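Side-chain contact in uncharacterized protein (Cytophaga hutchinsonii ATCC 33406, PDB 3FF4), which is of unknown function but has a Rossmann-like CoA-binding domain and probably binds coenzyme A or a related nucleotide: residues 48-51 / 52-56. Sequence-based numbering, arbitrary orientation.
Sequences TIIN and ERPVI
The surface loop that leads from the small hairpin strand 47-48 to the core strand 61-64 bends at Asn-51 and Glu-52, bringing Ile-50 against Pro-54. The methyl CG2 of Ile-50 lies only 3.4 Å from CD of Pro-54, tighter than usual for two carbons, and the two side chains meet obliquely. The first torsion of Ile-50 (chi1 -60°) sets CG1 beside the backbone N and carries CG2 to the carbonyl side, where the proline waits. Farther along, CD1 of Ile-50 approaches CD1 of Ile-56 at 4.2 Å, and both isoleucines rest on Ile-35 of edge strand 34-37.

Arg-53 turns its end back toward the preceding residues, its chain bent at chi2 (-66°), and NH1 donates to its neighbour's carbonyl, Glu-52 O, at 3.0 Å. The bond is nearly straight at the hydrogen and lies in the guanidinium plane, yet reaches the oxygen from above the carbonyl plane. NE forms a salt bridge with Glu-74, just before helix 75-81. A leucine in its place would probably leave Glu-74 without its charged mate and Glu-52 O without this donor. A water bridges Asn-51 N (2.9 Å) and Glu-52 OE1 (2.8 Å), while the Asn-51 amide ND2 donates to the carbonyls of Gly-38 and Lys-40, in the loop after strand 34-37. The segment is thus an irregular connection running between the edge strand and helix 75-81 of a parallel, Rossmann-like sheet.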
loop_
_atom_site.group_PDB
_atom_site.type_symbol
_atom_site.label_atom_id
_atom_site.label_comp_id
_atom_site.label_asym_id
_atom_site.label_seq_id
_atom_site.Cartn_x
_atom_site.Cartn_y
_atom_site.Cartn_z
ATOM N N THR A 48 -8.713 -4.826 12.100
ATOM C CA THR A 48 -7.926 -6.052 12.148
ATOM C C THR A 48 -7.054 -6.098 10.896
ATOM O O THR A 48 -7.552 -5.878 9.801
ATOM C CB THR A 48 -8.856 -7.302 12.166
ATOM O OG1 THR A 48 -9.755 -7.238 13.287
ATOM C CG2 THR A 48 -8.046 -8.598 12.242
ATOM N N ILE A 49 -5.766 -6.388 11.046
ATOM C CA ILE A 49 -4.893 -6.565 9.894
ATOM C C ILE A 49 -5.293 -7.866 9.224
ATOM O O ILE A 49 -5.364 -8.916 9.882
ATOM C CB ILE A 49 -3.402 -6.648 10.309
ATOM C CG1 ILE A 49 -2.987 -5.375 11.062
ATOM C CG2 ILE A 49 -2.514 -6.919 9.069
ATOM C CD1 ILE A 49 -1.604 -5.477 11.710
ATOM N N ILE A 50 -5.557 -7.801 7.922
ATOM C CA ILE A 50 -5.963 -8.984 7.155
ATOM C C ILE A 50 -4.740 -9.845 6.832
ATOM O O ILE A 50 -3.793 -9.397 6.155
ATOM C CB ILE A 50 -6.759 -8.591 5.884
ATOM C CG1 ILE A 50 -8.031 -7.822 6.283
ATOM C CG2 ILE A 50 -7.062 -9.830 5.036
ATOM C CD1 ILE A 50 -8.672 -7.003 5.185
ATOM N N ASN A 51 -4.742 -11.074 7.366
ATOM C CA ASN A 51 -3.578 -11.932 7.218
ATOM C C ASN A 51 -3.723 -12.876 6.046
ATOM O O ASN A 51 -2.753 -13.501 5.651
ATOM C CB ASN A 51 -3.259 -12.694 8.505
ATOM C CG ASN A 51 -2.880 -11.780 9.651
ATOM O OD1 ASN A 51 -3.296 -12.013 10.776
ATOM N ND2 ASN A 51 -2.102 -10.727 9.377
ATOM N N GLU A 52 -4.931 -13.002 5.495
ATOM C CA GLU A 52 -5.077 -13.701 4.216
ATOM C C GLU A 52 -4.933 -12.681 3.092
ATOM O O GLU A 52 -4.549 -11.531 3.329
ATOM C CB GLU A 52 -6.412 -14.442 4.087
ATOM C CG GLU A 52 -6.645 -15.504 5.136
ATOM C CD GLU A 52 -6.867 -14.904 6.527
ATOM O OE1 GLU A 52 -7.555 -13.857 6.626
ATOM O OE2 GLU A 52 -6.341 -15.479 7.512
ATOM N N ARG A 53 -5.219 -13.117 1.870
ATOM C CA ARG A 53 -5.161 -12.237 0.722
ATOM C C ARG A 53 -6.517 -12.170 -0.032
ATOM O O ARG A 53 -6.628 -12.642 -1.171
ATOM C CB ARG A 53 -3.984 -12.632 -0.180
ATOM C CG ARG A 53 -2.620 -12.544 0.513
ATOM C CD ARG A 53 -2.233 -11.080 0.881
ATOM N NE ARG A 53 -0.897 -10.951 1.503
ATOM C CZ ARG A 53 -0.627 -11.038 2.820
ATOM N NH1 ARG A 53 -1.592 -11.272 3.719
ATOM N NH2 ARG A 53 0.628 -10.901 3.253
ATOM N N PRO A 54 -7.554 -11.563 0.592
ATOM C CA PRO A 54 -8.825 -11.500 -0.151
ATOM C C PRO A 54 -8.714 -10.493 -1.310
ATOM O O PRO A 54 -8.092 -9.432 -1.151
ATOM C CB PRO A 54 -9.806 -10.987 0.906
ATOM C CG PRO A 54 -8.921 -10.066 1.774
ATOM C CD PRO A 54 -7.650 -10.878 1.899
ATOM N N VAL A 55 -9.293 -10.825 -2.468
ATOM C CA VAL A 55 -9.276 -9.887 -3.601
ATOM C C VAL A 55 -10.355 -8.811 -3.387
ATOM O O VAL A 55 -11.536 -9.024 -3.653
ATOM C CB VAL A 55 -9.402 -10.589 -4.979
ATOM C CG1 VAL A 55 -9.301 -9.564 -6.116
ATOM C CG2 VAL A 55 -8.317 -11.656 -5.128
ATOM N N ILE A 56 -9.937 -7.666 -2.878
ATOM C CA ILE A 56 -10.851 -6.600 -2.527
ATOM C C ILE A 56 -11.093 -5.735 -3.759
ATOM O O ILE A 56 -10.146 -5.354 -4.467
ATOM C CB ILE A 56 -10.300 -5.783 -1.303
ATOM C CG1 ILE A 56 -10.339 -6.671 -0.037
ATOM C CG2 ILE A 56 -11.098 -4.480 -1.099
ATOM C CD1 ILE A 56 -9.415 -6.216 1.091
HETATM O O HOH W 1 -7.130 -12.120 8.724
#